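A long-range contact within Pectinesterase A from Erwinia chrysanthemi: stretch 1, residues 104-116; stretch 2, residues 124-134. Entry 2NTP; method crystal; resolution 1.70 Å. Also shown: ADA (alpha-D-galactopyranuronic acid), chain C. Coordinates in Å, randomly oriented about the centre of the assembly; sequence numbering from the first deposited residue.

Stretch 1 (104-116) TIRNDFDFPANQA
Stretch 2 124-134: KIKDTQAVALY

Two stretches of pectinesterase A run antiparallel in register, with CA atoms nearest at N107–A132 (4.6 Å), F111–T128 (6.9 Å) and N114–K124 (5.8 Å), and together bury 655 Å². Stretch 1 is the end of a strand (104–107, phi/psi near -115/130), a short loop and a helix that starts at F111. Stretch 2 is largely extended loop, bent at K126 (-89/-37), T128 (-91/3) and A132 (-85/-49), before it enters a strand at L133 (-134/131). No backbone-to-backbone hydrogen bond joins them; asparagine and lysine side chains reach across to the main chain instead.

N114, on the first turn of the helix, covers the most surface in stretch 1. Its CB points sideways, but with chi1 t and chi2 77° the amide comes level with the backbone of I125 and clamps it as another peptide would: I125 N donates to N114 OD1 (2.9 Å, 169°) and N114 ND2 donates to I125 O (2.9 Å, 157°). Each end of the amide thus meets its complement on a single residue. N114 ND2 also donates to Q115 OE1 (3.2 Å). Q115, chi1 m and chi2 m, starts away from stretch 2 and folds back; water 1 donates to both Q115 OE1 (2.8 Å) and I125 O (2.9 Å), supplying the protons that these two acceptors, 4.4 Å apart, lack. K124, CB sideways and all four chi angles t, extends until its end comes nearer stretch 1, where NZ donates to Q115 O (3.2 Å); water 2 accepts from K124 NZ (2.8 Å) and donates to Q115 O (3.1 Å).

N107 does comparable work at the strand end. Its CB points toward stretch 2, and chi1 t with chi2 -47° brings ND2 to V131 O (2.9 Å, 171°), a nearly linear hydrogen bond to a main-chain carbonyl. N107 OD1 accepts from F109 N (3.0 Å), so the same side chain also braces the turn out of the strand. A132 CB packs 3.8 Å from N107 N. Two residues earlier on the strand, I105 (chi1 m, chi2 t) sets CG2 4.4 Å from A132 CB and CD1 4.4 Å from L133 CD1. R106, between them, points away and forms a salt bridge with D108, NE to OD1 2.8 Å.

T128, CB toward stretch 1 and chi1 p, fills the middle beside two phenylalanines, both chi1 t. F111 presents its ring edge, CE1 3.7 Å from T128 CB, while the methyl T128 CG2 lies 3.6 Å from N114 ND2. F109 (chi2 65°) spans the loop: CB touches A130 CB at 3.6 Å, CE1 meets I125 CD1 at 3.9 Å, and CE2 lies 3.7 Å from T128 O, all oblique to the ring. F109's contacts with A130 and I125 are apolar and lie between the two asparagine anchors. D110 caps the helix that carries N114, its OD1 accepting from A113 N (3.1 Å), and the backbone bond from N114 N to D110 O (2.9 Å) closes the first turn.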

ATOM      1  N   THR A 104       6.805  -4.735 -11.062  1.00  7.09           N
ATOM      2  CA  THR A 104       7.194  -4.076  -9.818  1.00  6.82           C
ATOM      3  C   THR A 104       6.906  -2.585  -9.931  1.00  6.71           C
ATOM      4  O   THR A 104       7.162  -1.977 -10.976  1.00  6.85           O
ATOM      5  CB  THR A 104       8.684  -4.301  -9.513  1.00  6.78           C
ATOM      6  OG1 THR A 104       8.944  -5.709  -9.398  1.00  6.77           O
ATOM      7  CG2 THR A 104       9.093  -3.596  -8.212  1.00  7.40           C
ATOM      8  N   ILE A 105       6.359  -2.016  -8.857  1.00  6.51           N
ATOM      9  CA  ILE A 105       6.109  -0.580  -8.746  1.00  6.39           C
ATOM     10  C   ILE A 105       6.883  -0.077  -7.525  1.00  6.40           C
ATOM     11  O   ILE A 105       6.705  -0.587  -6.416  1.00  6.21           O
ATOM     12  CB  ILE A 105       4.601  -0.267  -8.567  1.00  6.63           C
ATOM     13  CG1 ILE A 105       3.777  -0.872  -9.717  1.00  6.15           C
ATOM     14  CG2 ILE A 105       4.382   1.243  -8.467  1.00  6.62           C
ATOM     15  CD1 ILE A 105       2.270  -0.979  -9.433  1.00  6.82           C
ATOM     16  N   ARG A 106       7.756   0.904  -7.741  1.00  6.23           N
ATOM     17  CA  ARG A 106       8.624   1.417  -6.682  1.00  6.76           C
ATOM     18  C   ARG A 106       8.467   2.916  -6.470  1.00  6.52           C
ATOM     19  O   ARG A 106       8.288   3.677  -7.429  1.00  6.71           O
ATOM     20  CB  ARG A 106      10.106   1.155  -6.999  1.00  6.75           C
ATOM     21  CG  ARG A 106      10.462  -0.248  -7.463  1.00  7.49           C
ATOM     22  CD  ARG A 106      11.977  -0.482  -7.352  1.00  8.27           C
ATOM     23  NE  ARG A 106      12.754   0.557  -8.035  1.00 10.05           N
ATOM     24  CZ  ARG A 106      13.726   0.334  -8.920  1.00 11.11           C
ATOM     25  NH1 ARG A 106      14.093  -0.903  -9.246  1.00 12.15           N
ATOM     26  NH2 ARG A 106      14.348   1.363  -9.477  1.00 11.93           N
ATOM     27  N   ASN A 107       8.549   3.337  -5.210  1.00  6.35           N
ATOM     28  CA  ASN A 107       8.972   4.703  -4.922  1.00  6.56           C
ATOM     29  C   ASN A 107      10.428   4.638  -4.484  1.00  6.92           C
ATOM     30  O   ASN A 107      10.770   3.954  -3.511  1.00  6.77           O
ATOM     31  CB  ASN A 107       8.091   5.402  -3.885  1.00  6.50           C
ATOM     32  CG  ASN A 107       8.311   6.916  -3.863  1.00  6.07           C
ATOM     33  OD1 ASN A 107       9.453   7.392  -3.843  1.00  6.53           O
ATOM     34  ND2 ASN A 107       7.224   7.673  -3.869  1.00  5.23           N
ATOM     35  N   ASP A 108      11.284   5.317  -5.239  1.00  7.06           N
ATOM     36  CA  ASP A 108      12.725   5.208  -5.042  1.00  7.96           C
ATOM     37  C   ASP A 108      13.285   6.275  -4.106  1.00  8.09           C
ATOM     38  O   ASP A 108      14.508   6.431  -4.005  1.00  8.36           O
ATOM     39  CB  ASP A 108      13.458   5.229  -6.392  1.00  8.22           C
ATOM     40  CG  ASP A 108      13.379   3.904  -7.123  1.00  9.45           C
ATOM     41  OD1 ASP A 108      13.000   2.884  -6.512  1.00 10.34           O
ATOM     42  OD2 ASP A 108      13.719   3.886  -8.325  1.00 11.53           O
ATOM     43  N   PHE A 109      12.405   7.003  -3.417  1.00  8.05           N
ATOM     44  CA  PHE A 109      12.861   7.931  -2.387  1.00  8.33           C
ATOM     45  C   PHE A 109      13.760   7.171  -1.423  1.00  8.27           C
ATOM     46  O   PHE A 109      13.358   6.161  -0.826  1.00  8.31           O
ATOM     47  CB  PHE A 109      11.700   8.597  -1.642  1.00  8.14           C
ATOM     48  CG  PHE A 109      12.134   9.440  -0.472  1.00  8.39           C
ATOM     49  CD1 PHE A 109      12.894  10.589  -0.669  1.00  8.85           C
ATOM     50  CD2 PHE A 109      11.781   9.081   0.829  1.00  8.34           C
ATOM     51  CE1 PHE A 109      13.297  11.370   0.409  1.00  9.07           C
ATOM     52  CE2 PHE A 109      12.184   9.855   1.919  1.00  9.00           C
ATOM     53  CZ  PHE A 109      12.943  11.005   1.703  1.00  8.52           C
ATOM     54  N   ASP A 110      14.991   7.652  -1.296  1.00  8.70           N
ATOM     55  CA  ASP A 110      15.981   6.974  -0.479  1.00  9.01           C
ATOM     56  C   ASP A 110      15.806   7.386   0.976  1.00  8.88           C
ATOM     57  O   ASP A 110      16.546   8.222   1.495  1.00  8.63           O
ATOM     58  CB  ASP A 110      17.391   7.291  -0.986  1.00  9.54           C
ATOM     59  CG  ASP A 110      18.443   6.326  -0.462  1.00 10.62           C
ATOM     60  OD1 ASP A 110      18.245   5.705   0.606  1.00 10.91           O
ATOM     61  OD2 ASP A 110      19.495   6.206  -1.130  1.00 12.97           O
ATOM     62  N   PHE A 111      14.810   6.796   1.628  1.00  8.57           N
ATOM     63  CA  PHE A 111      14.554   7.083   3.035  1.00  8.65           C
ATOM     64  C   PHE A 111      15.799   6.950   3.927  1.00  8.64           C
ATOM     65  O   PHE A 111      16.094   7.866   4.691  1.00  8.90           O
ATOM     66  CB  PHE A 111      13.397   6.230   3.561  1.00  8.74           C
ATOM     67  CG  PHE A 111      13.115   6.427   5.018  1.00  8.22           C
ATOM     68  CD1 PHE A 111      12.289   7.458   5.447  1.00  8.81           C
ATOM     69  CD2 PHE A 111      13.674   5.574   5.968  1.00  9.02           C
ATOM     70  CE1 PHE A 111      12.025   7.639   6.804  1.00  9.29           C
ATOM     71  CE2 PHE A 111      13.414   5.748   7.321  1.00  9.42           C
ATOM     72  CZ  PHE A 111      12.593   6.791   7.742  1.00  9.51           C
ATOM     73  N   PRO A 112      16.528   5.813   3.852  1.00  8.86           N
ATOM     74  CA  PRO A 112      17.697   5.703   4.738  1.00  8.80           C
ATOM     75  C   PRO A 112      18.763   6.778   4.500  1.00  8.89           C
ATOM     76  O   PRO A 112      19.336   7.286   5.463  1.00  8.84           O
ATOM     77  CB  PRO A 112      18.253   4.313   4.418  1.00  8.98           C
ATOM     78  CG  PRO A 112      17.058   3.545   3.895  1.00  9.11           C
ATOM     79  CD  PRO A 112      16.339   4.577   3.066  1.00  9.01           C
ATOM     80  N   ALA A 113      19.024   7.119   3.241  1.00  8.83           N
ATOM     81  CA  ALA A 113      20.006   8.167   2.939  1.00  9.23           C
ATOM     82  C   ALA A 113      19.524   9.512   3.467  1.00  9.52           C
ATOM     83  O   ALA A 113      20.318  10.298   3.987  1.00  9.81           O
ATOM     84  CB  ALA A 113      20.296   8.237   1.446  1.00  9.32           C
ATOM     85  N   ASN A 114      18.222   9.764   3.345  1.00  9.50           N
ATOM     86  CA  ASN A 114      17.618  10.972   3.903  1.00  9.53           C
ATOM     87  C   ASN A 114      17.829  11.078   5.412  1.00  9.55           C
ATOM     88  O   ASN A 114      18.232  12.125   5.910  1.00  9.44           O
ATOM     89  CB  ASN A 114      16.124  11.040   3.603  1.00  9.89           C
ATOM     90  CG  ASN A 114      15.514  12.366   4.022  1.00  9.82           C
ATOM     91  OD1 ASN A 114      15.688  13.377   3.345  1.00 11.38           O
ATOM     92  ND2 ASN A 114      14.801  12.369   5.145  1.00 10.17           N
ATOM     93  N   GLN A 115      17.547   9.992   6.130  1.00  9.40           N
ATOM     94  CA  GLN A 115      17.686   9.970   7.588  1.00 10.04           C
ATOM     95  C   GLN A 115      19.130  10.120   8.046  1.00 10.25           C
ATOM     96  O   GLN A 115      19.381  10.656   9.125  1.00 10.59           O
ATOM     97  CB  GLN A 115      17.078   8.691   8.174  1.00 10.08           C
ATOM     98  CG  GLN A 115      15.599   8.544   7.876  1.00 10.90           C
ATOM     99  CD  GLN A 115      14.770   9.666   8.463  1.00 12.36           C
ATOM    100  OE1 GLN A 115      14.494  10.664   7.796  1.00 13.22           O
ATOM    101  NE2 GLN A 115      14.381   9.518   9.724  1.00 14.04           N
ATOM    102  N   ALA A 116      20.068   9.647   7.222  1.00 10.03           N
ATOM    103  CA  ALA A 116      21.498   9.719   7.534  1.00 10.25           C
ATOM    104  C   ALA A 116      22.069  11.127   7.355  1.00 10.17           C
ATOM    105  O   ALA A 116      23.177  11.422   7.822  1.00 10.38           O
ATOM    106  CB  ALA A 116      22.279   8.716   6.694  1.00 10.23           C
ATOM    107  N   LYS A 124      17.517  17.714   3.832  1.00 14.11           N
ATOM    108  CA  LYS A 124      16.926  16.644   4.647  1.00 14.06           C
ATOM    109  C   LYS A 124      15.421  16.867   4.794  1.00 14.31           C
ATOM    110  O   LYS A 124      14.979  17.863   5.368  1.00 14.88           O
ATOM    111  CB  LYS A 124      17.606  16.536   6.017  1.00 13.82           C
ATOM    112  CG  LYS A 124      17.227  15.280   6.802  1.00 13.45           C
ATOM    113  CD  LYS A 124      17.968  15.189   8.127  1.00 13.33           C
ATOM    114  CE  LYS A 124      17.714  13.843   8.796  1.00 12.10           C
ATOM    115  NZ  LYS A 124      18.584  13.637   9.989  1.00 10.86           N
ATOM    116  N   ILE A 125      14.649  15.921   4.268  1.00 14.60           N
ATOM    117  CA  ILE A 125      13.190  15.999   4.223  1.00 14.88           C
ATOM    118  C   ILE A 125      12.561  15.463   5.514  1.00 14.43           C
ATOM    119  O   ILE A 125      12.946  14.398   5.999  1.00 14.22           O
ATOM    120  CB  ILE A 125      12.647  15.229   2.975  1.00 14.90           C
ATOM    121  CG1 ILE A 125      13.007  15.986   1.686  1.00 15.57           C
ATOM    122  CG2 ILE A 125      11.141  15.008   3.068  1.00 15.57           C
ATOM    123  CD1 ILE A 125      12.704  15.228   0.397  1.00 15.91           C
ATOM    124  N   LYS A 126      11.600  16.209   6.064  1.00 13.89           N
ATOM    125  CA  LYS A 126      10.858  15.780   7.253  1.00 13.79           C
ATOM    126  C   LYS A 126       9.612  14.965   6.893  1.00 12.88           C
ATOM    127  O   LYS A 126       9.258  14.018   7.596  1.00 13.10           O
ATOM    128  CB  LYS A 126      10.471  16.983   8.120  1.00 14.57           C
ATOM    129  CG  LYS A 126      11.620  17.530   8.952  1.00 16.91           C
ATOM    130  CD  LYS A 126      11.241  18.822   9.641  1.00 20.91           C
ATOM    131  CE  LYS A 126      12.415  19.378  10.427  1.00 22.77           C
ATOM    132  NZ  LYS A 126      12.144  20.751  10.932  1.00 24.51           N
ATOM    133  N   ASP A 127       8.946  15.352   5.805  1.00 11.98           N
ATOM    134  CA  ASP A 127       7.758  14.649   5.325  1.00 10.97           C
ATOM    135  C   ASP A 127       8.192  13.487   4.439  1.00  9.95           C
ATOM    136  O   ASP A 127       8.223  13.594   3.208  1.00  9.54           O
ATOM    137  CB  ASP A 127       6.821  15.605   4.574  1.00 11.41           C
ATOM    138  CG  ASP A 127       6.258  16.704   5.470  1.00 13.31           C
ATOM    139  OD1 ASP A 127       6.510  16.679   6.695  1.00 15.65           O
ATOM    140  OD2 ASP A 127       5.557  17.593   4.944  1.00 15.19           O
ATOM    141  N   THR A 128       8.515  12.376   5.098  1.00  8.88           N
ATOM    142  CA  THR A 128       9.221  11.259   4.483  1.00  8.03           C
ATOM    143  C   THR A 128       8.319  10.189   3.868  1.00  7.76           C
ATOM    144  O   THR A 128       8.813   9.186   3.348  1.00  7.33           O
ATOM    145  CB  THR A 128      10.179  10.595   5.493  1.00  7.76           C
ATOM    146  OG1 THR A 128       9.500  10.408   6.742  1.00  8.44           O
ATOM    147  CG2 THR A 128      11.402  11.481   5.715  1.00  7.77           C
ATOM    148  N   GLN A 129       7.008  10.400   3.904  1.00  7.65           N
ATOM    149  CA  GLN A 129       6.123   9.469   3.207  1.00  7.76           C
ATOM    150  C   GLN A 129       6.437   9.494   1.716  1.00  6.86           C
ATOM    151  O   GLN A 129       6.725  10.545   1.146  1.00  6.64           O
ATOM    152  CB  GLN A 129       4.634   9.717   3.498  1.00  8.36           C
ATOM    153  CG  GLN A 129       4.183  11.144   3.673  1.00 12.13           C
ATOM    154  CD  GLN A 129       4.590  11.773   4.997  1.00 11.31           C
ATOM    155  OE1 GLN A 129       5.494  12.568   5.023  1.00 12.76           O
ATOM    156  NE2 GLN A 129       3.907  11.430   6.091  1.00 14.78           N
ATOM    157  N   ALA A 130       6.425   8.320   1.096  1.00  6.40           N
ATOM    158  CA  ALA A 130       6.761   8.201  -0.316  1.00  5.73           C
ATOM    159  C   ALA A 130       6.032   6.988  -0.889  1.00  5.63           C
ATOM    160  O   ALA A 130       6.511   5.850  -0.824  1.00  5.31           O
ATOM    161  CB  ALA A 130       8.277   8.098  -0.506  1.00  6.07           C
ATOM    162  N   VAL A 131       4.857   7.262  -1.439  1.00  5.07           N
ATOM    163  CA  VAL A 131       3.922   6.229  -1.880  1.00  5.06           C
ATOM    164  C   VAL A 131       4.352   5.583  -3.201  1.00  5.01           C
ATOM    165  O   VAL A 131       4.715   6.280  -4.143  1.00  5.24           O
ATOM    166  CB  VAL A 131       2.501   6.824  -2.013  1.00  5.16           C
ATOM    167  CG1 VAL A 131       1.506   5.764  -2.483  1.00  5.49           C
ATOM    168  CG2 VAL A 131       2.039   7.436  -0.691  1.00  5.05           C
ATOM    169  N   ALA A 132       4.301   4.252  -3.263  1.00  4.79           N
ATOM    170  CA  ALA A 132       4.545   3.533  -4.515  1.00  4.86           C
ATOM    171  C   ALA A 132       3.262   3.451  -5.341  1.00  5.25           C
ATOM    172  O   ALA A 132       3.253   3.785  -6.527  1.00  5.23           O
ATOM    173  CB  ALA A 132       5.105   2.124  -4.242  1.00  4.93           C
ATOM    174  N   LEU A 133       2.179   3.031  -4.691  1.00  5.28           N
ATOM    175  CA  LEU A 133       0.887   2.843  -5.340  1.00  5.63           C
ATOM    176  C   LEU A 133      -0.232   3.447  -4.507  1.00  5.96           C
ATOM    177  O   LEU A 133      -0.327   3.194  -3.300  1.00  5.58           O
ATOM    178  CB  LEU A 133       0.633   1.347  -5.550  1.00  5.42           C
ATOM    179  CG  LEU A 133      -0.715   0.891  -6.109  1.00  5.43           C
ATOM    180  CD1 LEU A 133      -0.926   1.415  -7.531  1.00  7.15           C
ATOM    181  CD2 LEU A 133      -0.767  -0.643  -6.068  1.00  5.86           C
ATOM    182  N   TYR A 134      -1.081   4.231  -5.164  1.00  6.41           N
ATOM    183  CA  TYR A 134      -2.203   4.899  -4.521  1.00  7.20           C
ATOM    184  C   TYR A 134      -3.454   4.534  -5.300  1.00  7.66           C
ATOM    185  O   TYR A 134      -3.545   4.813  -6.490  1.00  7.35           O
ATOM    186  CB  TYR A 134      -1.972   6.415  -4.530  1.00  7.71           C
ATOM    187  CG  TYR A 134      -3.084   7.306  -3.989  1.00  8.24           C
ATOM    188  CD1 TYR A 134      -3.986   6.857  -3.022  1.00  8.40           C
ATOM    189  CD2 TYR A 134      -3.195   8.631  -4.424  1.00  9.17           C
ATOM    190  CE1 TYR A 134      -4.984   7.700  -2.523  1.00  9.33           C
ATOM    191  CE2 TYR A 134      -4.177   9.470  -3.930  1.00  9.33           C
ATOM    192  CZ  TYR A 134      -5.066   9.003  -2.988  1.00  9.23           C
ATOM    193  OH  TYR A 134      -6.042   9.855  -2.508  1.00 10.94           O
TER
HETATM  194  C1  ADA C   3       3.558  10.659  10.155  1.00 13.01           C
HETATM  195  C2  ADA C   3       2.362  11.554  10.466  1.00 12.40           C
HETATM  196  C3  ADA C   3       1.112  10.697  10.678  1.00 12.91           C
HETATM  197  C4  ADA C   3       0.903   9.765   9.481  1.00 12.20           C
HETATM  198  C5  ADA C   3       2.156   8.907   9.291  1.00 12.63           C
HETATM  199  C6  ADA C   3       2.063   7.949   8.130  1.00 13.13           C
HETATM  200  O2  ADA C   3       2.651  12.333  11.634  1.00 13.31           O
HETATM  201  O3  ADA C   3      -0.030  11.543  10.874  1.00 13.63           O
HETATM  202  O4  ADA C   3       0.708  10.549   8.298  1.00 11.38           O
HETATM  203  O5  ADA C   3       3.268   9.785   9.061  1.00 11.86           O
HETATM  204  O6B ADA C   3       1.033   7.252   7.949  1.00 14.32           O
HETATM  205  O6A ADA C   3       3.061   7.883   7.384  1.00 13.96           O
HETATM  206  O   HOH W   1      13.737  13.262   8.592  1.00 22.06           O
HETATM  207  O   HOH W   2      17.589  11.512  11.531  1.00 27.37           O
HETATM  208  O   HOH W   3      11.425  10.980   9.004  1.00 47.48           O